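Local coordinates for leucyl-trna synthetase (Plasmodium knowlesi, PDB 5FOF), which probably hydrolyses mischarged tRNA(Leu), being the editing domain of the cytosolic enzyme that joins leucine to its tRNA, at residues S215-D227 with N262-Y276. Sequence-based numbering, arbitrary orientation.
Sequences SSDSADDYACLQD and NTGKYFYEMEKISSY
Ser216 O receives the amide of Gly264 at 3.0 Å, the donor standing above the carbonyl plane, while Asn262 CA adds a C-H...O contact to the same oxygen. At Gly264, which has no side chain, the backbones meet, its CA 3.9 Å from Ala219 CA and 3.6 Å from Ser218 C; the two helices cross at -74°. Lys265 then lays its backbone CA and the start of its chain over one face of the Tyr222 ring, CA 4.0 Å from the ring centroid. Tyr268 comes next, a knob among Ala219, Tyr222, Ala223 and Gln226. Its chi1 of 174° sets CG anti to the backbone N and swings the ring across helix 219-227, where it meets Tyr222 obliquely and brings CE1 to 3.5 Å from Ala223 CB. A Schellman motif with Lys272 as C-prime residue ends helix 263-270, and the chain doubles back to Ser275, whose OG bonds weakly to Asp227 OD2. Finally Cys224 SG sits over one face of the Tyr276 ring, 3.9 Å from its centroid, a sulfur-aromatic contact; the tyrosine hydroxyl bonds Thr200. A water donates to Asp227 OD1 and also lies close to Tyr268 OH. Ring packing thus dominates, and the one direct hydrogen bond of full strength lies where the helices begin.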
ATOM      1  N   SER A 215     -10.224   6.107  -5.895  1.00 48.59           N
ATOM      2  CA  SER A 215     -11.079   6.009  -7.065  1.00 49.41           C
ATOM      3  C   SER A 215     -11.539   7.345  -7.618  1.00 49.42           C
ATOM      4  O   SER A 215     -12.062   7.383  -8.731  1.00 48.30           O
ATOM      5  CB  SER A 215     -12.290   5.126  -6.756  1.00 53.70           C
ATOM      6  OG  SER A 215     -12.979   5.552  -5.587  1.00 57.69           O
ATOM      7  N   SER A 216     -11.365   8.427  -6.858  1.00 46.92           N
ATOM      8  CA  SER A 216     -11.655   9.768  -7.367  1.00 49.75           C
ATOM      9  C   SER A 216     -10.564  10.316  -8.298  1.00 51.89           C
ATOM     10  O   SER A 216     -10.882  10.999  -9.265  1.00 50.95           O
ATOM     11  CB  SER A 216     -11.878  10.749  -6.221  1.00 48.94           C
ATOM     12  OG  SER A 216     -10.731  10.843  -5.382  1.00 49.58           O
ATOM     13  N   ASP A 217      -9.297  10.023  -7.993  1.00 53.95           N
ATOM     14  CA  ASP A 217      -8.146  10.649  -8.652  1.00 53.24           C
ATOM     15  C   ASP A 217      -7.279   9.637  -9.400  1.00 53.87           C
ATOM     16  O   ASP A 217      -6.123   9.934  -9.704  1.00 57.60           O
ATOM     17  CB  ASP A 217      -7.276  11.367  -7.613  1.00 53.57           C
ATOM     18  CG  ASP A 217      -8.065  12.315  -6.731  1.00 56.78           C
ATOM     19  OD1 ASP A 217      -8.991  12.981  -7.248  1.00 58.81           O
ATOM     20  OD2 ASP A 217      -7.752  12.411  -5.511  1.00 58.38           O
ATOM     21  N   SER A 218      -7.819   8.446  -9.672  1.00 50.58           N
ATOM     22  CA  SER A 218      -7.129   7.431 -10.476  1.00 46.08           C
ATOM     23  C   SER A 218      -8.120   6.703 -11.374  1.00 45.56           C
ATOM     24  O   SER A 218      -9.125   6.171 -10.897  1.00 48.55           O
ATOM     25  CB  SER A 218      -6.392   6.442  -9.579  1.00 44.35           C
ATOM     26  OG  SER A 218      -6.094   5.217 -10.251  1.00 42.18           O
ATOM     27  N   ALA A 219      -7.823   6.663 -12.673  1.00 45.10           N
ATOM     28  CA  ALA A 219      -8.695   5.998 -13.639  1.00 44.34           C
ATOM     29  C   ALA A 219      -8.673   4.493 -13.441  1.00 43.00           C
ATOM     30  O   ALA A 219      -9.686   3.827 -13.601  1.00 46.64           O
ATOM     31  CB  ALA A 219      -8.272   6.353 -15.049  1.00 44.38           C
ATOM     32  N   ASP A 220      -7.506   3.978 -13.069  1.00 43.56           N
ATOM     33  CA  ASP A 220      -7.288   2.553 -12.845  1.00 40.24           C
ATOM     34  C   ASP A 220      -8.034   2.086 -11.584  1.00 45.55           C
ATOM     35  O   ASP A 220      -8.649   1.010 -11.575  1.00 44.92           O
ATOM     36  CB  ASP A 220      -5.778   2.329 -12.721  1.00 36.52           C
ATOM     37  CG  ASP A 220      -5.375   0.863 -12.688  1.00 39.03           C
ATOM     38  OD1 ASP A 220      -6.095  -0.012 -13.232  1.00 43.33           O
ATOM     39  OD2 ASP A 220      -4.299   0.575 -12.117  1.00 36.42           O
ATOM     40  N   ASP A 221      -7.970   2.903 -10.526  1.00 47.88           N
ATOM     41  CA  ASP A 221      -8.669   2.624  -9.266  1.00 48.81           C
ATOM     42  C   ASP A 221     -10.190   2.690  -9.465  1.00 47.36           C
ATOM     43  O   ASP A 221     -10.913   1.802  -9.012  1.00 46.10           O
ATOM     44  CB  ASP A 221      -8.240   3.600  -8.141  1.00 48.85           C
ATOM     45  CG  ASP A 221      -6.734   3.525  -7.794  1.00 48.25           C
ATOM     46  OD1 ASP A 221      -6.036   2.531  -8.129  1.00 50.22           O
ATOM     47  OD2 ASP A 221      -6.255   4.491  -7.159  1.00 43.33           O
ATOM     48  N   TYR A 222     -10.669   3.725 -10.152  1.00 47.34           N
ATOM     49  CA  TYR A 222     -12.113   3.824 -10.480  1.00 52.01           C
ATOM     50  C   TYR A 222     -12.638   2.611 -11.269  1.00 53.39           C
ATOM     51  O   TYR A 222     -13.764   2.168 -11.051  1.00 57.06           O
ATOM     52  CB  TYR A 222     -12.411   5.107 -11.282  1.00 51.08           C
ATOM     53  CG  TYR A 222     -13.888   5.403 -11.508  1.00 52.39           C
ATOM     54  CD1 TYR A 222     -14.571   4.885 -12.607  1.00 54.95           C
ATOM     55  CD2 TYR A 222     -14.593   6.235 -10.641  1.00 53.92           C
ATOM     56  CE1 TYR A 222     -15.919   5.166 -12.819  1.00 55.37           C
ATOM     57  CE2 TYR A 222     -15.935   6.519 -10.845  1.00 54.07           C
ATOM     58  CZ  TYR A 222     -16.596   5.983 -11.932  1.00 54.74           C
ATOM     59  OH  TYR A 222     -17.924   6.284 -12.126  1.00 55.09           O
ATOM     60  N   ALA A 223     -11.824   2.110 -12.192  1.00 51.74           N
ATOM     61  CA  ALA A 223     -12.212   1.030 -13.085  1.00 53.43           C
ATOM     62  C   ALA A 223     -12.251  -0.294 -12.352  1.00 51.41           C
ATOM     63  O   ALA A 223     -13.080  -1.137 -12.645  1.00 50.66           O
ATOM     64  CB  ALA A 223     -11.234   0.940 -14.253  1.00 58.20           C
ATOM     65  N   CYS A 224     -11.329  -0.482 -11.417  1.00 49.95           N
ATOM     66  CA  CYS A 224     -11.298  -1.700 -10.627  1.00 49.92           C
ATOM     67  C   CYS A 224     -12.507  -1.765  -9.696  1.00 52.52           C
ATOM     68  O   CYS A 224     -13.114  -2.825  -9.550  1.00 52.30           O
ATOM     69  CB  CYS A 224     -10.008  -1.788  -9.832  1.00 47.63           C
ATOM     70  SG  CYS A 224      -9.777  -3.383  -9.046  1.00 49.29           S
ATOM     71  N   LEU A 225     -12.839  -0.633  -9.075  1.00 53.83           N
ATOM     72  CA  LEU A 225     -14.042  -0.511  -8.249  1.00 56.26           C
ATOM     73  C   LEU A 225     -15.349  -0.780  -9.005  1.00 57.77           C
ATOM     74  O   LEU A 225     -16.230  -1.460  -8.484  1.00 55.14           O
ATOM     75  CB  LEU A 225     -14.121   0.869  -7.577  1.00 56.85           C
ATOM     76  CG  LEU A 225     -13.655   0.962  -6.122  1.00 58.82           C
ATOM     77  CD1 LEU A 225     -13.793   2.395  -5.635  1.00 57.54           C
ATOM     78  CD2 LEU A 225     -14.453   0.019  -5.218  1.00 61.62           C
ATOM     79  N   GLN A 226     -15.466  -0.239 -10.220  1.00 62.03           N
ATOM     80  CA  GLN A 226     -16.655  -0.450 -11.077  1.00 60.36           C
ATOM     81  C   GLN A 226     -16.889  -1.918 -11.376  1.00 60.07           C
ATOM     82  O   GLN A 226     -17.992  -2.429 -11.196  1.00 63.03           O
ATOM     83  CB  GLN A 226     -16.527   0.322 -12.393  1.00 58.53           C
ATOM     84  CG  GLN A 226     -16.761   1.823 -12.257  1.00 61.33           C
ATOM     85  CD  GLN A 226     -18.201   2.195 -11.919  1.00 62.09           C
ATOM     86  OE1 GLN A 226     -19.123   1.385 -12.046  1.00 63.22           O
ATOM     87  NE2 GLN A 226     -18.394   3.429 -11.493  1.00 61.05           N
ATOM     88  N   ASP A 227     -15.840  -2.593 -11.823  1.00 61.00           N
ATOM     89  CA  ASP A 227     -15.898  -4.034 -12.042  1.00 61.08           C
ATOM     90  C   ASP A 227     -16.373  -4.775 -10.805  1.00 58.14           C
ATOM     91  O   ASP A 227     -17.229  -5.635 -10.911  1.00 63.09           O
ATOM     92  CB  ASP A 227     -14.536  -4.596 -12.491  1.00 60.49           C
ATOM     93  CG  ASP A 227     -14.254  -4.351 -13.959  1.00 58.51           C
ATOM     94  OD1 ASP A 227     -14.722  -3.331 -14.508  1.00 47.90           O
ATOM     95  OD2 ASP A 227     -13.544  -5.185 -14.557  1.00 65.84           O
ATOM     96  N   ASN A 262     -12.645  14.877  -9.609  1.00 57.71           N
ATOM     97  CA  ASN A 262     -13.058  13.519 -10.000  1.00 56.68           C
ATOM     98  C   ASN A 262     -12.563  13.145 -11.405  1.00 59.26           C
ATOM     99  O   ASN A 262     -13.334  12.725 -12.273  1.00 60.22           O
ATOM    100  CB  ASN A 262     -14.575  13.305  -9.839  1.00 55.40           C
ATOM    101  CG  ASN A 262     -15.006  13.297  -8.381  1.00 52.77           C
ATOM    102  OD1 ASN A 262     -14.881  12.288  -7.685  1.00 50.65           O
ATOM    103  ND2 ASN A 262     -15.508  14.424  -7.911  1.00 53.33           N
ATOM    104  N   THR A 263     -11.250  13.277 -11.593  1.00 59.86           N
ATOM    105  CA  THR A 263     -10.611  13.078 -12.893  1.00 57.86           C
ATOM    106  C   THR A 263     -10.502  11.601 -13.251  1.00 57.57           C
ATOM    107  O   THR A 263     -10.618  11.232 -14.421  1.00 58.48           O
ATOM    108  CB  THR A 263      -9.237  13.743 -12.934  1.00 55.98           C
ATOM    109  OG1 THR A 263      -8.447  13.270 -11.847  1.00 60.37           O
ATOM    110  CG2 THR A 263      -9.390  15.238 -12.787  1.00 57.60           C
ATOM    111  N   GLY A 264     -10.305  10.757 -12.245  1.00 55.22           N
ATOM    112  CA  GLY A 264     -10.356   9.307 -12.428  1.00 55.89           C
ATOM    113  C   GLY A 264     -11.619   8.858 -13.131  1.00 57.37           C
ATOM    114  O   GLY A 264     -11.560   8.044 -14.043  1.00 56.15           O
ATOM    115  N   LYS A 265     -12.759   9.402 -12.700  1.00 64.09           N
ATOM    116  CA  LYS A 265     -14.069   9.128 -13.310  1.00 65.59           C
ATOM    117  C   LYS A 265     -14.138   9.673 -14.737  1.00 67.41           C
ATOM    118  O   LYS A 265     -14.518   8.958 -15.671  1.00 64.31           O
ATOM    119  CB  LYS A 265     -15.194   9.768 -12.480  1.00 71.40           C
ATOM    120  CG  LYS A 265     -16.613   9.317 -12.835  1.00 75.49           C
ATOM    121  CD  LYS A 265     -17.633  10.446 -12.772  1.00 79.49           C
ATOM    122  CE  LYS A 265     -19.041   9.908 -12.544  1.00 82.79           C
ATOM    123  NZ  LYS A 265     -20.072  10.981 -12.642  1.00 83.90           N
ATOM    124  N   TYR A 266     -13.772  10.944 -14.886  1.00 68.90           N
ATOM    125  CA  TYR A 266     -13.931  11.673 -16.150  1.00 74.40           C
ATOM    126  C   TYR A 266     -13.149  11.043 -17.318  1.00 73.19           C
ATOM    127  O   TYR A 266     -13.653  10.997 -18.437  1.00 79.37           O
ATOM    128  CB  TYR A 266     -13.530  13.141 -15.948  1.00 76.18           C
ATOM    129  CG  TYR A 266     -13.732  14.053 -17.142  1.00 79.84           C
ATOM    130  CD1 TYR A 266     -12.762  14.134 -18.161  1.00 80.81           C
ATOM    131  CD2 TYR A 266     -14.862  14.869 -17.242  1.00 76.12           C
ATOM    132  CE1 TYR A 266     -12.925  14.982 -19.248  1.00 75.75           C
ATOM    133  CE2 TYR A 266     -15.029  15.721 -18.325  1.00 77.29           C
ATOM    134  CZ  TYR A 266     -14.057  15.772 -19.321  1.00 76.58           C
ATOM    135  OH  TYR A 266     -14.210  16.611 -20.394  1.00 78.49           O
ATOM    136  N   PHE A 267     -11.936  10.562 -17.050  1.00 66.70           N
ATOM    137  CA  PHE A 267     -11.107   9.913 -18.074  1.00 63.23           C
ATOM    138  C   PHE A 267     -11.502   8.448 -18.358  1.00 60.30           C
ATOM    139  O   PHE A 267     -11.380   7.986 -19.491  1.00 62.17           O
ATOM    140  CB  PHE A 267      -9.616  10.046 -17.725  1.00 60.77           C
ATOM    141  CG  PHE A 267      -9.055  11.410 -18.007  1.00 58.50           C
ATOM    142  CD1 PHE A 267      -9.325  12.470 -17.170  1.00 58.47           C
ATOM    143  CD2 PHE A 267      -8.262  11.637 -19.129  1.00 66.17           C
ATOM    144  CE1 PHE A 267      -8.816  13.728 -17.433  1.00 59.92           C
ATOM    145  CE2 PHE A 267      -7.744  12.900 -19.397  1.00 62.76           C
ATOM    146  CZ  PHE A 267      -8.029  13.948 -18.550  1.00 58.28           C
ATOM    147  N   TYR A 268     -11.967   7.726 -17.342  1.00 57.45           N
ATOM    148  CA  TYR A 268     -12.609   6.402 -17.536  1.00 59.98           C
ATOM    149  C   TYR A 268     -13.801   6.426 -18.507  1.00 65.79           C
ATOM    150  O   TYR A 268     -13.951   5.519 -19.316  1.00 66.58           O
ATOM    151  CB  TYR A 268     -13.082   5.860 -16.188  1.00 53.73           C
ATOM    152  CG  TYR A 268     -13.881   4.575 -16.198  1.00 48.18           C
ATOM    153  CD1 TYR A 268     -13.252   3.345 -16.072  1.00 47.22           C
ATOM    154  CD2 TYR A 268     -15.276   4.597 -16.241  1.00 49.54           C
ATOM    155  CE1 TYR A 268     -13.978   2.164 -16.051  1.00 47.65           C
ATOM    156  CE2 TYR A 268     -16.022   3.428 -16.212  1.00 46.61           C
ATOM    157  CZ  TYR A 268     -15.376   2.213 -16.115  1.00 48.27           C
ATOM    158  OH  TYR A 268     -16.127   1.054 -16.062  1.00 50.43           O
ATOM    159  N   GLU A 269     -14.648   7.453 -18.401  1.00 71.60           N
ATOM    160  CA  GLU A 269     -15.833   7.584 -19.260  1.00 70.86           C
ATOM    161  C   GLU A 269     -15.475   8.085 -20.656  1.00 66.78           C
ATOM    162  O   GLU A 269     -15.935   7.520 -21.640  1.00 65.39           O
ATOM    163  CB  GLU A 269     -16.869   8.523 -18.632  1.00 72.24           C
ATOM    164  CG  GLU A 269     -17.568   7.960 -17.401  1.00 73.93           C
ATOM    165  CD  GLU A 269     -18.609   8.907 -16.821  1.00 73.70           C
ATOM    166  OE1 GLU A 269     -18.860   9.989 -17.395  1.00 73.54           O
ATOM    167  OE2 GLU A 269     -19.188   8.564 -15.776  1.00 73.43           O
ATOM    168  N   MET A 270     -14.662   9.137 -20.722  1.00 67.02           N
ATOM    169  CA  MET A 270     -14.235   9.756 -21.989  1.00 75.78           C
ATOM    170  C   MET A 270     -13.351   8.848 -22.861  1.00 77.45           C
ATOM    171  O   MET A 270     -13.299   9.035 -24.074  1.00 81.98           O
ATOM    172  CB  MET A 270     -13.488  11.076 -21.719  1.00 84.64           C
ATOM    173  CG  MET A 270     -13.357  12.029 -22.905  1.00 91.80           C
ATOM    174  SD  MET A 270     -11.822  12.996 -22.913  1.00107.20           S
ATOM    175  CE  MET A 270     -10.583  11.764 -23.326  1.00100.62           C
ATOM    176  N   GLU A 271     -12.651   7.887 -22.258  1.00 76.86           N
ATOM    177  CA  GLU A 271     -11.893   6.876 -23.011  1.00 76.37           C
ATOM    178  C   GLU A 271     -12.610   5.502 -23.020  1.00 77.82           C
ATOM    179  O   GLU A 271     -11.971   4.461 -23.222  1.00 79.42           O
ATOM    180  CB  GLU A 271     -10.473   6.759 -22.436  1.00 75.28           C
ATOM    181  CG  GLU A 271      -9.663   8.060 -22.461  1.00 76.59           C
ATOM    182  CD  GLU A 271      -8.933   8.336 -23.779  1.00 79.15           C
ATOM    183  OE1 GLU A 271      -8.843   7.439 -24.652  1.00 80.43           O
ATOM    184  OE2 GLU A 271      -8.420   9.470 -23.932  1.00 75.68           O
ATOM    185  N   LYS A 272     -13.931   5.515 -22.802  1.00 77.90           N
ATOM    186  CA  LYS A 272     -14.812   4.324 -22.843  1.00 78.08           C
ATOM    187  C   LYS A 272     -14.159   3.020 -22.378  1.00 74.67           C
ATOM    188  O   LYS A 272     -14.145   2.011 -23.087  1.00 76.92           O
ATOM    189  CB  LYS A 272     -15.437   4.170 -24.237  1.00 83.26           C
ATOM    190  CG  LYS A 272     -15.909   5.495 -24.818  1.00 90.70           C
ATOM    191  CD  LYS A 272     -16.988   5.334 -25.869  1.00 96.03           C
ATOM    192  CE  LYS A 272     -17.302   6.675 -26.510  1.00101.09           C
ATOM    193  NZ  LYS A 272     -18.754   6.804 -26.793  1.00104.08           N
ATOM    194  N   ILE A 273     -13.622   3.068 -21.167  1.00 71.64           N
ATOM    195  CA  ILE A 273     -13.031   1.904 -20.521  1.00 71.25           C
ATOM    196  C   ILE A 273     -14.197   1.030 -20.049  1.00 70.05           C
ATOM    197  O   ILE A 273     -15.190   1.548 -19.534  1.00 66.86           O
ATOM    198  CB  ILE A 273     -12.122   2.300 -19.322  1.00 68.50           C
ATOM    199  CG1 ILE A 273     -11.007   3.295 -19.728  1.00 68.05           C
ATOM    200  CG2 ILE A 273     -11.505   1.063 -18.680  1.00 66.27           C
ATOM    201  CD1 ILE A 273      -9.865   2.696 -20.531  1.00 66.95           C
ATOM    202  N   SER A 274     -14.081  -0.277 -20.278  1.00 70.51           N
ATOM    203  CA  SER A 274     -15.109  -1.266 -19.924  1.00 74.35           C
ATOM    204  C   SER A 274     -14.674  -2.227 -18.813  1.00 72.88           C
ATOM    205  O   SER A 274     -15.495  -3.020 -18.323  1.00 70.44           O
ATOM    206  CB  SER A 274     -15.458  -2.114 -21.157  1.00 77.28           C
ATOM    207  OG  SER A 274     -15.907  -1.310 -22.234  1.00 81.10           O
ATOM    208  N   SER A 275     -13.392  -2.174 -18.445  1.00 68.52           N
ATOM    209  CA  SER A 275     -12.773  -3.153 -17.547  1.00 65.21           C
ATOM    210  C   SER A 275     -11.440  -2.598 -17.046  1.00 60.59           C
ATOM    211  O   SER A 275     -10.789  -1.840 -17.757  1.00 59.20           O
ATOM    212  CB  SER A 275     -12.553  -4.473 -18.300  1.00 63.92           C
ATOM    213  OG  SER A 275     -11.991  -5.477 -17.482  1.00 63.74           O
ATOM    214  N   TYR A 276     -11.023  -2.971 -15.838  1.00 58.28           N
ATOM    215  CA  TYR A 276      -9.706  -2.538 -15.345  1.00 59.67           C
ATOM    216  C   TYR A 276      -8.556  -3.352 -15.982  1.00 62.86           C
ATOM    217  O   TYR A 276      -7.383  -3.054 -15.728  1.00 59.40           O
ATOM    218  CB  TYR A 276      -9.643  -2.510 -13.801  1.00 55.85           C
ATOM    219  CG  TYR A 276      -9.371  -3.832 -13.125  1.00 51.77           C
ATOM    220  CD1 TYR A 276      -8.068  -4.227 -12.853  1.00 50.33           C
ATOM    221  CD2 TYR A 276     -10.412  -4.677 -12.734  1.00 50.45           C
ATOM    222  CE1 TYR A 276      -7.798  -5.437 -12.242  1.00 50.70           C
ATOM    223  CE2 TYR A 276     -10.153  -5.893 -12.111  1.00 49.93           C
ATOM    224  CZ  TYR A 276      -8.836  -6.271 -11.875  1.00 51.37           C
ATOM    225  OH  TYR A 276      -8.528  -7.466 -11.255  1.00 53.27           O
TER
HETATM  226  O   HOH W   1     -18.671   5.639 -15.325  1.00 52.29           O
HETATM  227  O   HOH W   2     -14.562  -0.889 -15.544  1.00 41.85           O